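Local coordinates for protein Cwp19 (Clostridioides difficile, PDB 5OQ3) that probably hydrolyses the bacterial cell wall, perhaps as an N-acetylmuramoyl-L-alanine amidase, this part being its TIM-barrel glycoside hydrolase domain, at residues 107-112 / 182-187; 170-175 / 230-235. All blocks are in the same frame, centred on the assembly; numbering follows the deposited sequence.

Interaction 1: 107-112 / 182-187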
# COMPACT_ATOMS: atom_id res chain seq x y z
N PHE A 107 17.47 3.72 10.66
CA PHE A 107 18.37 3.88 9.53
C PHE A 107 17.64 4.19 8.23
O PHE A 107 18.00 5.14 7.49
CB PHE A 107 19.19 2.61 9.35
CG PHE A 107 20.26 2.72 8.32
CD1 PHE A 107 21.53 3.24 8.67
CD2 PHE A 107 20.06 2.28 7.03
CE1 PHE A 107 22.55 3.32 7.72
CE2 PHE A 107 21.08 2.36 6.08
CZ PHE A 107 22.32 2.89 6.42
N LEU A 108 16.54 3.49 8.03
CA LEU A 108 15.75 3.71 6.80
C LEU A 108 15.21 5.15 6.72
O LEU A 108 15.26 5.77 5.70
CB LEU A 108 14.63 2.71 6.66
CG LEU A 108 14.97 1.23 6.73
CD1 LEU A 108 13.72 0.35 6.64
CD2 LEU A 108 15.94 0.85 5.63
N ILE A 109 14.79 5.67 7.88
CA ILE A 109 14.25 7.00 7.97
C ILE A 109 15.34 8.09 7.91
O ILE A 109 15.27 9.04 7.11
CB ILE A 109 13.43 7.15 9.25
CG1 ILE A 109 12.17 6.26 9.17
CG2 ILE A 109 13.00 8.60 9.44
CD1 ILE A 109 11.48 6.17 10.50
N GLU A 110 16.38 7.90 8.74
CA GLU A 110 17.40 8.93 8.85
C GLU A 110 18.17 9.07 7.52
O GLU A 110 18.52 10.19 7.13
CB GLU A 110 18.33 8.69 10.02
CG GLU A 110 17.65 8.91 11.37
CD GLU A 110 18.44 8.58 12.60
OE1 GLU A 110 19.48 7.95 12.53
OE2 GLU A 110 17.97 9.00 13.71
N GLU A 111 18.38 7.95 6.82
CA GLU A 111 19.07 8.04 5.57
C GLU A 111 18.23 8.65 4.45
O GLU A 111 18.76 9.34 3.57
CB GLU A 111 19.58 6.64 5.16
CG GLU A 111 20.68 6.13 6.11
CD GLU A 111 21.99 6.90 6.08
OE1 GLU A 111 22.31 7.45 5.03
OE2 GLU A 111 22.68 6.94 7.15
N ALA A 112 16.90 8.43 4.47
CA ALA A 112 16.03 9.16 3.58
C ALA A 112 16.07 10.64 3.86
O ALA A 112 16.24 11.46 2.95
CB ALA A 112 14.57 8.61 3.66
N TYR A 182 8.93 6.85 15.80
CA TYR A 182 9.78 7.02 14.64
C TYR A 182 9.40 8.29 13.88
O TYR A 182 8.22 8.62 13.80
CB TYR A 182 9.70 5.81 13.70
CG TYR A 182 10.19 4.52 14.36
CD1 TYR A 182 11.53 4.20 14.40
CD2 TYR A 182 9.29 3.66 14.96
CE1 TYR A 182 11.97 3.05 15.03
CE2 TYR A 182 9.69 2.49 15.58
CZ TYR A 182 11.06 2.19 15.63
OH TYR A 182 11.45 1.01 16.25
N ASP A 183 10.37 8.90 13.23
CA ASP A 183 10.18 10.19 12.56
C ASP A 183 9.66 10.03 11.13
O ASP A 183 10.24 10.55 10.16
CB ASP A 183 11.51 10.96 12.58
CG ASP A 183 11.41 12.34 12.00
OD1 ASP A 183 10.33 12.94 12.16
OD2 ASP A 183 12.41 12.79 11.39
N ILE A 184 8.56 9.30 11.01
CA ILE A 184 7.95 9.14 9.73
C ILE A 184 7.26 10.39 9.23
O ILE A 184 6.76 11.19 10.01
CB ILE A 184 6.97 7.94 9.71
CG1 ILE A 184 5.81 8.13 10.69
CG2 ILE A 184 7.71 6.62 10.03
CD1 ILE A 184 4.72 7.08 10.52
N ASP A 185 7.11 10.51 7.92
CA ASP A 185 6.36 11.64 7.32
C ASP A 185 4.94 11.26 6.89
O ASP A 185 4.06 12.12 6.77
CB ASP A 185 7.11 12.16 6.09
CG ASP A 185 8.51 12.53 6.44
OD1 ASP A 185 8.68 13.48 7.23
OD2 ASP A 185 9.48 11.88 6.00
N GLY A 186 4.70 9.95 6.73
CA GLY A 186 3.40 9.43 6.28
C GLY A 186 3.20 8.00 6.70
O GLY A 186 4.17 7.28 6.98
N VAL A 187 1.93 7.62 6.73
CA VAL A 187 1.48 6.21 6.89
C VAL A 187 0.71 5.86 5.62
O VAL A 187 -0.12 6.65 5.17
CB VAL A 187 0.58 6.09 8.16
CG1 VAL A 187 -0.09 4.73 8.22
CG2 VAL A 187 1.37 6.44 9.42
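An inverse gamma turn centred on Asp-183, in the loop that leads from helix 165-181 into strand 186-189 of the TIM barrel, is the surface on which Ile-109 of helix 104-114 packs. The turn is closed by a weak bond from Ile-184 N to Tyr-182 O at 2.9 Å. Both branches of Ile-109 are used. Its CD1 methyl lies 3.7 Å from Tyr-182 CB and also touches Ile-184 CG2 at 3.8 Å, so a single methyl meets the residues on both sides of the turn's centre. The shorter branch, set anti to the backbone N of Ile-109, presses CG2 to 3.5 Å from Asp-183 O. That carbonyl oxygen is buried here against a methyl and has no polar partner in the model. The Ile-109 side chain crosses that of Tyr-182 at about a right angle, while the end of the Ile-184 side chain leads away from helix 104-114, and the residue also packs on Val-179 of helix 165-181. Polar groups flank this greasy patch: Tyr-182 OH hydrogen-bonds Asp-103 just ahead of helix 104-114, and Asp-185 OD2 takes bonds from His-113 in that helix and from the backbone of Phe-119. Helix 104-114 is thus tied to the loop leading into strand 186-189, the barrel neighbour of strand 118-123, which follows that helix in the chain; Ile-109 itself also rests on Phe-119 of strand 118-123.

Interaction 2: 170-175 / 230-235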
# COMPACT_ATOMS: atom_id res chain seq x y z
N TYR A 170 -6.40 -3.18 17.34
CA TYR A 170 -5.03 -3.70 17.27
C TYR A 170 -4.26 -3.08 16.08
O TYR A 170 -3.08 -2.76 16.22
CB TYR A 170 -5.08 -5.23 17.16
CG TYR A 170 -3.95 -5.89 16.39
CD1 TYR A 170 -2.66 -5.92 16.88
CD2 TYR A 170 -4.17 -6.46 15.13
CE1 TYR A 170 -1.62 -6.51 16.17
CE2 TYR A 170 -3.15 -7.05 14.41
CZ TYR A 170 -1.88 -7.05 14.92
OH TYR A 170 -0.85 -7.60 14.18
N ILE A 171 -4.90 -2.97 14.94
CA ILE A 171 -4.24 -2.33 13.80
C ILE A 171 -3.93 -0.86 14.09
O ILE A 171 -2.80 -0.40 13.86
CB ILE A 171 -5.02 -2.55 12.51
CG1 ILE A 171 -5.05 -4.04 12.16
CG2 ILE A 171 -4.42 -1.72 11.37
CD1 ILE A 171 -6.14 -4.40 11.18
N VAL A 172 -4.91 -0.14 14.65
CA VAL A 172 -4.66 1.24 15.05
C VAL A 172 -3.46 1.35 16.00
O VAL A 172 -2.59 2.20 15.84
CB VAL A 172 -5.90 1.86 15.66
CG1 VAL A 172 -5.64 3.20 16.31
CG2 VAL A 172 -7.00 1.99 14.59
N ASP A 173 -3.46 0.48 17.01
CA ASP A 173 -2.40 0.52 17.99
C ASP A 173 -1.05 0.17 17.39
O ASP A 173 -0.02 0.69 17.80
CB ASP A 173 -2.74 -0.43 19.16
CG ASP A 173 -3.92 0.06 20.02
OD1 ASP A 173 -4.33 1.26 19.91
OD2 ASP A 173 -4.48 -0.77 20.80
N SER A 174 -1.05 -0.75 16.42
CA SER A 174 0.19 -1.15 15.75
C SER A 174 0.78 0.03 14.96
O SER A 174 2.00 0.27 15.01
CB SER A 174 -0.09 -2.31 14.79
OG SER A 174 -0.41 -3.55 15.41
N ILE A 175 -0.07 0.79 14.30
CA ILE A 175 0.40 1.98 13.60
C ILE A 175 0.81 3.10 14.55
O ILE A 175 1.84 3.76 14.33
CB ILE A 175 -0.66 2.40 12.60
CG1 ILE A 175 -0.73 1.28 11.56
CG2 ILE A 175 -0.30 3.74 11.98
CD1 ILE A 175 -2.00 1.32 10.80
N LYS A 230 -6.54 7.27 10.75
CA LYS A 230 -6.31 8.68 10.53
C LYS A 230 -6.42 9.48 11.82
O LYS A 230 -5.57 10.31 12.14
CB LYS A 230 -7.20 9.25 9.42
CG LYS A 230 -6.68 10.60 9.02
CD LYS A 230 -7.14 11.00 7.74
CE LYS A 230 -8.45 11.55 7.92
NZ LYS A 230 -8.31 12.93 8.44
N ALA A 231 -7.49 9.21 12.57
CA ALA A 231 -7.69 9.95 13.82
C ALA A 231 -6.56 9.72 14.82
O ALA A 231 -6.14 10.64 15.52
CB ALA A 231 -9.03 9.59 14.44
N SER A 232 -6.09 8.49 14.91
CA SER A 232 -5.01 8.15 15.81
C SER A 232 -3.75 8.94 15.44
O SER A 232 -3.12 9.60 16.25
CB SER A 232 -4.74 6.64 15.77
OG SER A 232 -3.54 6.34 16.46
N ILE A 233 -3.40 8.87 14.16
CA ILE A 233 -2.23 9.59 13.65
C ILE A 233 -2.33 11.07 14.00
O ILE A 233 -1.38 11.64 14.61
CB ILE A 233 -2.04 9.41 12.13
CG1 ILE A 233 -1.78 7.97 11.82
CG2 ILE A 233 -0.93 10.33 11.62
CD1 ILE A 233 -1.94 7.66 10.33
N LYS A 234 -3.50 11.67 13.73
CA LYS A 234 -3.63 13.13 13.91
C LYS A 234 -3.56 13.51 15.38
O LYS A 234 -3.11 14.61 15.69
CB LYS A 234 -4.93 13.61 13.28
CG LYS A 234 -5.03 13.42 11.75
CD LYS A 234 -3.91 13.97 10.87
CE LYS A 234 -4.07 13.52 9.39
NZ LYS A 234 -2.99 14.14 8.56
N SER A 235 -3.99 12.61 16.27
CA SER A 235 -3.96 12.93 17.70
C SER A 235 -2.54 12.90 18.26
O SER A 235 -2.29 13.39 19.37
CB SER A 235 -4.81 11.89 18.46
OG SER A 235 -4.17 10.64 18.55
O HOH W 1 -2.80 4.56 14.25
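Ser-232 and Val-172 meet where helix 214-236 comes alongside helix 165-181, and the CA atoms of Val-172 and Ser-232 lie 7.0 Å apart. The touching atoms are Val-172 CG1 and Ser-232 CB, 3.6 Å from each other, with Ser-232 OG only slightly farther from the same methyl. Val-172 puts CG1 anti to its own backbone N (chi1 170°), and that methyl is the one that reaches the serine; elsewhere the valine side chain rests on Asp-228 and Val-229, one turn back along helix 214-236. The short Ser-232 side chain sits at the closest CA approach of the two segments, and its hydroxyl still finds polar company. A water stands 2.9 Å from Ser-232 OG and donates a hydrogen bond to Val-172 O, also at 2.9 Å, linking the side chain of one helix to the backbone of the other.

Both helices belong to the outer layer of an eight-stranded parallel barrel, and strand 186-189 lies beneath them. Deeper toward that strand the packing turns fully apolar. Ile-175, which was modelled in two conformers, points its CB at the other helix; in the conformer given here its CG2 is 4.5 Å from Ile-233 CG1. Val-229 also touches Ile-175.

On the far flank of helix 165-181, Tyr-170 O accepts from both Ser-174 N and Ser-174 OG, which arrive from opposite faces of the carbonyl plane; the hydroxyl sits 2.9 Å from Tyr-170 O and also bonds Asn-86. In segment 230-235, Ser-235 OG donates a 2.7 Å hydrogen bond to Ser-232 O.

The centres of interactions 1 and 2 lie about 17 Å apart, yet the two meet between strand 186-189 and the helices over it: Val-187 CG2 is 3.6 Å from Ile-233 CD1, and its other methyl touches Ile-175. Along the chain the segments alternate, 107-112, 170-175, 182-187 and 230-235, so each contact spans a segment of the other. Helix 165-181 carries one half of interaction 2 and runs straight into the loop and strand 186-189 of interaction 1. Together they join three outer helices, 104-114, 165-181 and 214-236, around one strand of the glycoside hydrolase barrel, interaction 1 at the strand's entry and interaction 2 over its outer side.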